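Local coordinates for DnaJ homolog subfamily C member 3 (Mus musculus, PDB 3IEG), which acts as a co-chaperone in the unfolded protein response of the endoplasmic reticulum, binding misfolded proteins through its TPR domain and restraining GCN2 kinase activity, at residues K5-G10 with P34-A39; Q121-Q126 with L143-E148; D129-A134 with R160-I165. All coordinates share one frame; numbering follows the deposited sequence.

Contact 1. Residues K5-G10 with P34-A39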
loop_
_atom_site.group_PDB
_atom_site.type_symbol
_atom_site.label_atom_id
_atom_site.label_comp_id
_atom_site.label_asym_id
_atom_site.label_seq_id
_atom_site.Cartn_x
_atom_site.Cartn_y
_atom_site.Cartn_z
ATOM N N LYS A 5 13.465 -37.019 -27.365
ATOM C CA LYS A 5 12.067 -37.145 -27.727
ATOM C C LYS A 5 11.224 -36.141 -26.941
ATOM O O LYS A 5 10.287 -35.553 -27.482
ATOM C CB LYS A 5 11.594 -38.587 -27.495
ATOM C CG LYS A 5 10.636 -39.109 -28.557
ATOM C CD LYS A 5 9.173 -38.772 -28.235
ATOM C CE LYS A 5 8.346 -38.540 -29.513
ATOM N NZ LYS A 5 8.482 -39.629 -30.542
ATOM N N HIS A 6 11.572 -35.938 -25.671
ATOM C CA HIS A 6 10.926 -34.920 -24.853
ATOM C C HIS A 6 11.209 -33.519 -25.397
ATOM O O HIS A 6 10.316 -32.672 -25.443
ATOM C CB HIS A 6 11.370 -35.019 -23.394
ATOM C CG HIS A 6 10.711 -36.125 -22.631
ATOM N ND1 HIS A 6 9.345 -36.224 -22.490
ATOM C CD2 HIS A 6 11.235 -37.165 -21.937
ATOM C CE1 HIS A 6 9.052 -37.285 -21.758
ATOM N NE2 HIS A 6 10.182 -37.874 -21.409
ATOM N N LEU A 7 12.446 -33.291 -25.822
ATOM C CA LEU A 7 12.844 -31.998 -26.352
ATOM C C LEU A 7 12.055 -31.645 -27.594
ATOM O O LEU A 7 11.514 -30.546 -27.703
ATOM C CB LEU A 7 14.339 -31.965 -26.643
ATOM C CG LEU A 7 15.241 -31.768 -25.427
ATOM C CD1 LEU A 7 16.694 -32.043 -25.788
ATOM C CD2 LEU A 7 15.070 -30.364 -24.835
ATOM N N GLU A 8 11.978 -32.601 -28.512
ATOM C CA GLU A 8 11.299 -32.433 -29.791
ATOM C C GLU A 8 9.805 -32.130 -29.615
ATOM O O GLU A 8 9.282 -31.173 -30.204
ATOM C CB GLU A 8 11.543 -33.677 -30.665
ATOM C CG GLU A 8 10.845 -33.692 -32.034
ATOM C CD GLU A 8 11.029 -32.402 -32.841
ATOM O OE1 GLU A 8 12.077 -31.710 -32.698
ATOM O OE2 GLU A 8 10.108 -32.091 -33.629
ATOM N N LEU A 9 9.137 -32.935 -28.785
ATOM C CA LEU A 9 7.724 -32.737 -28.464
ATOM C C LEU A 9 7.454 -31.336 -27.890
ATOM O O LEU A 9 6.556 -30.624 -28.360
ATOM C CB LEU A 9 7.250 -33.815 -27.482
ATOM C CG LEU A 9 6.017 -34.679 -27.810
ATOM C CD1 LEU A 9 4.698 -33.875 -27.911
ATOM C CD2 LEU A 9 6.246 -35.520 -29.087
ATOM N N GLY A 10 8.242 -30.949 -26.887
ATOM C CA GLY A 10 8.146 -29.636 -26.271
ATOM C C GLY A 10 8.215 -28.489 -27.263
ATOM O O GLY A 10 7.455 -27.526 -27.148
ATOM N N PRO A 34 20.427 -33.930 -16.195
ATOM C CA PRO A 34 20.600 -32.645 -15.499
ATOM C C PRO A 34 21.742 -31.737 -16.003
ATOM O O PRO A 34 21.840 -30.598 -15.552
ATOM C CB PRO A 34 20.829 -33.063 -14.032
ATOM C CG PRO A 34 20.481 -34.528 -13.965
ATOM C CD PRO A 34 20.745 -35.075 -15.324
ATOM N N ASP A 35 22.572 -32.223 -16.927
ATOM C CA ASP A 35 23.727 -31.455 -17.448
ATOM C C ASP A 35 23.517 -30.798 -18.815
ATOM O O ASP A 35 24.329 -29.979 -19.246
ATOM C CB ASP A 35 24.962 -32.356 -17.558
ATOM C CG ASP A 35 25.578 -32.681 -16.208
ATOM O OD1 ASP A 35 25.444 -31.875 -15.247
ATOM O OD2 ASP A 35 26.210 -33.757 -16.117
ATOM N N ASN A 36 22.444 -31.183 -19.492
ATOM C CA ASN A 36 22.148 -30.737 -20.840
ATOM C C ASN A 36 21.700 -29.281 -20.875
ATOM O O ASN A 36 20.642 -28.939 -20.366
ATOM C CB ASN A 36 21.069 -31.645 -21.428
ATOM C CG ASN A 36 20.874 -31.438 -22.906
ATOM O OD1 ASN A 36 20.151 -32.199 -23.553
ATOM N ND2 ASN A 36 21.523 -30.414 -23.460
ATOM N N TYR A 37 22.504 -28.426 -21.491
ATOM C CA TYR A 37 22.252 -26.994 -21.433
ATOM C C TYR A 37 21.001 -26.506 -22.170
ATOM O O TYR A 37 20.328 -25.609 -21.668
ATOM C CB TYR A 37 23.481 -26.203 -21.865
ATOM C CG TYR A 37 23.779 -26.306 -23.333
ATOM C CD1 TYR A 37 24.412 -27.433 -23.863
ATOM C CD2 TYR A 37 23.434 -25.274 -24.197
ATOM C CE1 TYR A 37 24.684 -27.530 -25.226
ATOM C CE2 TYR A 37 23.702 -25.360 -25.545
ATOM C CZ TYR A 37 24.324 -26.487 -26.056
ATOM O OH TYR A 37 24.579 -26.552 -27.405
ATOM N N ILE A 38 20.683 -27.068 -23.342
ATOM C CA ILE A 38 19.471 -26.626 -24.057
ATOM C C ILE A 38 18.200 -26.965 -23.318
ATOM O O ILE A 38 17.251 -26.195 -23.366
ATOM C CB ILE A 38 19.335 -27.105 -25.529
ATOM C CG1 ILE A 38 20.270 -28.273 -25.812
ATOM C CG2 ILE A 38 19.556 -25.941 -26.501
ATOM C CD1 ILE A 38 19.572 -29.597 -25.777
ATOM N N ALA A 39 18.178 -28.110 -22.641
ATOM C CA ALA A 39 17.000 -28.502 -21.883
ATOM C C ALA A 39 16.613 -27.373 -20.937
ATOM O O ALA A 39 15.461 -26.957 -20.923
ATOM C CB ALA A 39 17.239 -29.793 -21.132
#
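Leu7 and Ala39 mark the nearest approach of the two backbones, with Leu7 CA 7.0 Å from Ala39 CA. Residues 5-10 are an inner piece of helix 2-15. Residues 34-39 run from a loop into the first turn of helix 37-50, with Asn36 at the N-cap position. Leu7 carries the contact from its side, and its two methyl groups divide the work. CD1 meets the end of Ile38, with Leu7 CD1 3.8 Å from Ile38 CD1, and the two side chains cross at about a right angle. CD2 lies over the helix backbone, with Leu7 CD2 4.0 Å from Ala39 CA. CG of Leu7 is anti to the carbonyl carbon (chi1 -78°), which carries the branch out toward the second helix. Asn36 comes from the opposite direction and brings its amide oxygen beside Leu7 CD1. Between the two helices in sequence lies helix 19-32, where His6 touches Ala28 and Ala39 touches Val30. The contact thus joins the first helix of TPR 1 to the first helix of TPR 2. The chemistry is mainly apolar: the Leu7 methyls pack on Ile38 and Ala39, with the Asn36 amide oxygen alongside, and shape rather than charge joins the segments.

Contact 2. Residues Q121-Q126 with L143-E148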
loop_
_atom_site.group_PDB
_atom_site.type_symbol
_atom_site.label_atom_id
_atom_site.label_comp_id
_atom_site.label_asym_id
_atom_site.label_seq_id
_atom_site.Cartn_x
_atom_site.Cartn_y
_atom_site.Cartn_z
ATOM N N GLN A 121 21.444 4.183 -14.726
ATOM C CA GLN A 121 22.602 4.224 -13.851
ATOM C C GLN A 121 22.891 5.674 -13.415
ATOM O O GLN A 121 23.263 5.932 -12.273
ATOM C CB GLN A 121 23.797 3.592 -14.576
ATOM C CG GLN A 121 24.937 3.183 -13.677
ATOM C CD GLN A 121 24.736 1.836 -13.019
ATOM O OE1 GLN A 121 25.101 0.805 -13.581
ATOM N NE2 GLN A 121 24.189 1.841 -11.801
ATOM N N ARG A 122 22.685 6.601 -14.343
ATOM C CA ARG A 122 22.846 8.028 -14.129
ATOM C C ARG A 122 21.699 8.573 -13.280
ATOM O O ARG A 122 21.911 9.399 -12.397
ATOM C CB ARG A 122 22.897 8.710 -15.502
ATOM C CG ARG A 122 22.978 10.226 -15.520
ATOM C CD ARG A 122 21.605 10.923 -15.661
ATOM N NE ARG A 122 21.708 12.186 -16.403
ATOM C CZ ARG A 122 22.389 13.268 -16.005
ATOM N NH1 ARG A 122 23.055 13.282 -14.850
ATOM N NH2 ARG A 122 22.409 14.349 -16.779
ATOM N N LEU A 123 20.485 8.106 -13.560
ATOM C CA LEU A 123 19.291 8.521 -12.830
ATOM C C LEU A 123 19.295 8.017 -11.387
ATOM O O LEU A 123 18.776 8.673 -10.491
ATOM C CB LEU A 123 18.027 8.038 -13.544
ATOM C CG LEU A 123 17.418 8.851 -14.687
ATOM C CD1 LEU A 123 16.310 8.048 -15.346
ATOM C CD2 LEU A 123 16.887 10.204 -14.204
ATOM N N ARG A 124 19.879 6.845 -11.175
ATOM C CA ARG A 124 19.985 6.272 -9.846
ATOM C C ARG A 124 20.860 7.160 -8.949
ATOM O O ARG A 124 20.473 7.478 -7.833
ATOM C CB ARG A 124 20.530 4.854 -9.934
ATOM C CG ARG A 124 20.282 4.050 -8.730
ATOM C CD ARG A 124 20.703 2.622 -8.953
ATOM N NE ARG A 124 20.234 1.789 -7.850
ATOM C CZ ARG A 124 20.961 1.521 -6.777
ATOM N NH1 ARG A 124 22.185 1.999 -6.680
ATOM N NH2 ARG A 124 20.465 0.794 -5.804
ATOM N N SER A 125 22.024 7.571 -9.451
ATOM C CA SER A 125 22.899 8.515 -8.738
ATOM C C SER A 125 22.159 9.796 -8.357
ATOM O O SER A 125 22.203 10.208 -7.207
ATOM C CB SER A 125 24.128 8.860 -9.575
ATOM O OG SER A 125 24.984 7.745 -9.657
ATOM N N GLN A 126 21.470 10.400 -9.323
ATOM C CA GLN A 126 20.674 11.592 -9.095
ATOM C C GLN A 126 19.562 11.396 -8.054
ATOM O O GLN A 126 19.274 12.302 -7.267
ATOM C CB GLN A 126 20.081 12.061 -10.408
ATOM C CG GLN A 126 21.133 12.468 -11.435
ATOM C CD GLN A 126 20.514 13.025 -12.699
ATOM O OE1 GLN A 126 19.718 12.356 -13.364
ATOM N NE2 GLN A 126 20.861 14.261 -13.031
ATOM N N LEU A 143 13.051 8.967 -9.331
ATOM C CA LEU A 143 12.576 7.610 -9.076
ATOM C C LEU A 143 11.405 7.271 -9.976
ATOM O O LEU A 143 11.294 6.149 -10.447
ATOM C CB LEU A 143 12.236 7.396 -7.600
ATOM C CG LEU A 143 13.411 7.422 -6.616
ATOM C CD1 LEU A 143 12.906 7.769 -5.230
ATOM C CD2 LEU A 143 14.195 6.121 -6.584
ATOM N N ASP A 144 10.549 8.249 -10.240
ATOM C CA ASP A 144 9.450 8.055 -11.181
ATOM C C ASP A 144 9.974 7.532 -12.512
ATOM O O ASP A 144 9.474 6.535 -13.025
ATOM C CB ASP A 144 8.679 9.357 -11.402
ATOM C CG ASP A 144 7.708 9.670 -10.277
ATOM O OD1 ASP A 144 7.287 8.747 -9.533
ATOM O OD2 ASP A 144 7.355 10.862 -10.146
ATOM N N LYS A 145 10.985 8.212 -13.056
ATOM C CA LYS A 145 11.627 7.808 -14.301
ATOM C C LYS A 145 12.247 6.417 -14.207
ATOM O O LYS A 145 11.975 5.563 -15.044
ATOM C CB LYS A 145 12.683 8.833 -14.748
ATOM C CG LYS A 145 12.344 9.602 -16.039
ATOM C CD LYS A 145 11.698 10.965 -15.747
ATOM C CE LYS A 145 12.740 12.099 -15.741
ATOM N NZ LYS A 145 12.108 13.437 -15.497
ATOM N N ILE A 146 13.071 6.185 -13.193
ATOM C CA ILE A 146 13.692 4.881 -13.039
ATOM C C ILE A 146 12.630 3.776 -12.978
ATOM O O ILE A 146 12.705 2.799 -13.729
ATOM C CB ILE A 146 14.634 4.819 -11.824
ATOM C CG1 ILE A 146 15.675 5.927 -11.921
ATOM C CG2 ILE A 146 15.362 3.487 -11.764
ATOM C CD1 ILE A 146 16.284 6.320 -10.596
ATOM N N LEU A 147 11.618 3.942 -12.134
ATOM C CA LEU A 147 10.672 2.850 -11.909
ATOM C C LEU A 147 9.779 2.495 -13.105
ATOM O O LEU A 147 9.103 1.466 -13.082
ATOM C CB LEU A 147 9.857 3.074 -10.628
ATOM C CG LEU A 147 10.645 2.947 -9.313
ATOM C CD1 LEU A 147 9.910 3.642 -8.184
ATOM C CD2 LEU A 147 10.936 1.489 -8.960
ATOM N N GLU A 148 9.790 3.339 -14.140
ATOM C CA GLU A 148 9.114 3.040 -15.411
ATOM C C GLU A 148 9.806 1.883 -16.111
ATOM O O GLU A 148 9.164 1.090 -16.788
ATOM C CB GLU A 148 9.126 4.245 -16.367
ATOM C CG GLU A 148 8.230 5.406 -15.977
ATOM C CD GLU A 148 6.769 5.009 -15.884
ATOM O OE1 GLU A 148 6.094 5.439 -14.912
ATOM O OE2 GLU A 148 6.291 4.264 -16.774
#
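Leu123 and Ile146 form the centre of this contact, sliding past each other in opposite directions. Leu123 CB lies 3.6 Å from Ile146 CG1. Ile146 CD1 reaches further, to the backbone of the facing helix. It lies against the Leu123 carbonyl and beside Arg124 N, with Ile146 CD1 3.7 Å from Arg124 N. CG1 of Ile146 is anti to its carbonyl carbon (chi1 -55°), which sends the CG1-CD1 arm across to helix 104-132. The tip of Leu123 turns to a second partner: Leu123 CD1 is 3.8 Å from Lys145 CB. These two side chains cross at about a right angle. The lysine chain then bends at chi2 and chi3, and its amine leads off. A serine in place of Ile146 would probably lose the packing on Leu123 and open a gap beside the Leu123-Arg124 backbone.

Further partners surround both residues. Ile146 also touches Met120 and Ala127 of helix 104-132 and Leu156 of helix 154-166. Leu123 rests on Phe142, one turn before Ile146. The axes of the two short segments run roughly antiparallel, at 146°, and approach to 9.4 Å. They belong to the paired helices of TPR 4, a helical hairpin. The interface is apolar at its middle, with the alkyl part of Lys145 at its border. Apolar packing therefore joins the hairpin here.

Contact 3. Residues D129-A134 with R160-I165; sequences DAFDGA and RAECFI
Phe131 reaches across from the end of helix 104-132 to Glu162 and Cys163 on helix 154-166. Its CB points toward the second segment, and CG stands anti to the backbone N (chi1 -172°), which swings the ring over to that helix. CD1 is the first ring atom to make contact: Phe131 CD1 lies 3.7 Å from Cys163 SG. CE1 is shared between two partners. Phe131 CE1 is 3.8 Å from Glu162 CB, and the same Phe131 CE1 is 4.1 Å from Cys163 SG. At the tip, Phe131 CZ sits 4.0 Å from Glu162 CB.

The sulfur lies at the edge of the ring, near its plane. Cys163 SG is 5.0 Å from the centroid of the Phe131 ring and 83° off the ring normal, a sulfur-aromatic contact made at the edge. Glu162 offers its CB methylene to the ring, and its chain bends at chi2.

Tyr136 also meets the Phe131 ring, with the two planes at about 70°. Cys163 packs on Ala139 and Ile140 of helix 136-149, so the sulfur lies where three helices come together. Just past Phe131 the helix ends in a Schellman motif, with Ala134 at the C-prime position. Ala134 N bonds to Phe131 O there, the backbone N following Ala134 bonds to Ala130 O, and the chain turns toward helix 136-149. Contact between the first helix of one repeat and the first helix of the next, here TPR 4 and TPR 5, is typical of the stacked helical hairpins of a TPR solenoid.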
loop_
_atom_site.group_PDB
_atom_site.type_symbol
_atom_site.label_atom_id
_atom_site.label_comp_id
_atom_site.label_asym_id
_atom_site.label_seq_id
_atom_site.Cartn_x
_atom_site.Cartn_y
_atom_site.Cartn_z
ATOM N N ASP A 129 21.374 10.747 -4.665
ATOM C CA ASP A 129 21.986 12.019 -4.302
ATOM C C ASP A 129 20.958 12.993 -3.753
ATOM O O ASP A 129 21.202 13.617 -2.728
ATOM C CB ASP A 129 22.749 12.643 -5.479
ATOM C CG ASP A 129 23.219 14.069 -5.182
ATOM O OD1 ASP A 129 24.366 14.227 -4.692
ATOM O OD2 ASP A 129 22.439 15.031 -5.408
ATOM N N ALA A 130 19.817 13.117 -4.428
ATOM C CA ALA A 130 18.771 14.048 -4.007
ATOM C C ALA A 130 18.197 13.642 -2.649
ATOM O O ALA A 130 17.933 14.492 -1.802
ATOM C CB ALA A 130 17.675 14.144 -5.056
ATOM N N PHE A 131 18.032 12.339 -2.447
ATOM C CA PHE A 131 17.567 11.797 -1.179
ATOM C C PHE A 131 18.555 12.085 -0.032
ATOM O O PHE A 131 18.154 12.589 1.015
ATOM C CB PHE A 131 17.268 10.294 -1.303
ATOM C CG PHE A 131 16.603 9.714 -0.099
ATOM C CD1 PHE A 131 15.219 9.749 0.026
ATOM C CD2 PHE A 131 17.363 9.142 0.926
ATOM C CE1 PHE A 131 14.589 9.212 1.160
ATOM C CE2 PHE A 131 16.756 8.615 2.058
ATOM C CZ PHE A 131 15.362 8.646 2.176
ATOM N N ASP A 132 19.833 11.780 -0.222
ATOM C CA ASP A 132 20.836 12.094 0.791
ATOM C C ASP A 132 20.864 13.578 1.127
ATOM O O ASP A 132 21.213 13.961 2.239
ATOM C CB ASP A 132 22.234 11.643 0.350
ATOM C CG ASP A 132 22.435 10.134 0.483
ATOM O OD1 ASP A 132 21.747 9.496 1.318
ATOM O OD2 ASP A 132 23.288 9.583 -0.255
ATOM N N GLY A 133 20.501 14.410 0.154
ATOM C CA GLY A 133 20.465 15.852 0.355
ATOM C C GLY A 133 19.111 16.316 0.842
ATOM O O GLY A 133 18.808 17.507 0.791
ATOM N N ALA A 134 18.298 15.365 1.309
ATOM C CA ALA A 134 16.947 15.611 1.809
ATOM C C ALA A 134 16.100 16.458 0.866
ATOM O O ALA A 134 15.253 17.246 1.302
ATOM C CB ALA A 134 16.979 16.196 3.212
ATOM N N ARG A 160 11.285 5.535 -2.772
ATOM C CA ARG A 160 10.254 6.488 -3.164
ATOM C C ARG A 160 9.184 6.607 -2.079
ATOM O O ARG A 160 8.657 7.691 -1.839
ATOM C CB ARG A 160 9.608 6.088 -4.493
ATOM C CG ARG A 160 8.817 7.208 -5.153
ATOM C CD ARG A 160 7.533 6.681 -5.743
ATOM N NE ARG A 160 7.551 6.605 -7.193
ATOM C CZ ARG A 160 6.870 5.722 -7.917
ATOM N NH1 ARG A 160 6.124 4.789 -7.342
ATOM N NH2 ARG A 160 6.965 5.759 -9.236
ATOM N N ALA A 161 8.869 5.492 -1.426
ATOM C CA ALA A 161 7.915 5.503 -0.334
ATOM C C ALA A 161 8.421 6.387 0.814
ATOM O O ALA A 161 7.668 7.211 1.343
ATOM C CB ALA A 161 7.625 4.087 0.144
ATOM N N GLU A 162 9.699 6.237 1.168
ATOM C CA GLU A 162 10.335 7.100 2.149
ATOM C C GLU A 162 10.126 8.553 1.762
ATOM O O GLU A 162 9.851 9.394 2.618
ATOM C CB GLU A 162 11.836 6.845 2.217
ATOM C CG GLU A 162 12.332 5.899 3.290
ATOM C CD GLU A 162 11.606 6.053 4.617
ATOM O OE1 GLU A 162 11.798 7.068 5.342
ATOM O OE2 GLU A 162 10.838 5.131 4.931
ATOM N N CYS A 163 10.262 8.860 0.474
ATOM C CA CYS A 163 10.098 10.244 0.040
ATOM C C CYS A 163 8.698 10.707 0.363
ATOM O O CYS A 163 8.493 11.804 0.869
ATOM C CB CYS A 163 10.357 10.395 -1.455
ATOM S SG CYS A 163 12.065 10.255 -1.873
ATOM N N PHE A 164 7.737 9.840 0.084
ATOM C CA PHE A 164 6.354 10.181 0.255
ATOM C C PHE A 164 6.020 10.382 1.718
ATOM O O PHE A 164 5.292 11.321 2.040
ATOM C CB PHE A 164 5.439 9.137 -0.392
ATOM C CG PHE A 164 5.308 9.284 -1.886
ATOM C CD1 PHE A 164 5.337 8.162 -2.714
ATOM C CD2 PHE A 164 5.152 10.549 -2.472
ATOM C CE1 PHE A 164 5.217 8.302 -4.104
ATOM C CE2 PHE A 164 5.033 10.688 -3.851
ATOM C CZ PHE A 164 5.070 9.568 -4.668
ATOM N N ILE A 165 6.542 9.535 2.609
ATOM C CA ILE A 165 6.257 9.762 4.025
ATOM C C ILE A 165 6.845 11.110 4.482
ATOM O O ILE A 165 6.160 11.879 5.143
ATOM C CB ILE A 165 6.583 8.568 5.018
ATOM C CG1 ILE A 165 7.708 8.915 5.987
ATOM C CG2 ILE A 165 6.804 7.220 4.313
ATOM C CD1 ILE A 165 9.104 8.490 5.491
#

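The contacts fall in two places of one all-helical TPR solenoid: contact 1 near the N-terminus, and contacts 2 and 3 side by side further along. Contact 1 closes before contact 2 opens. Its centre lies about 40 Å from that of contact 2 and about 48 Å from that of contact 3. The centres of contacts 2 and 3 are about 13 Å apart, and their segments alternate along the chain. Both use helix 104-132, paired with helix 136-149 or helix 154-166. Asp144 and Arg160 join the two by a salt bridge. Contact 1 joins TPR 1 to TPR 2, whose hydrophobic groove binds misfolded proteins. This chain is the TPR domain; the HSPA8-binding J domain is not part of it.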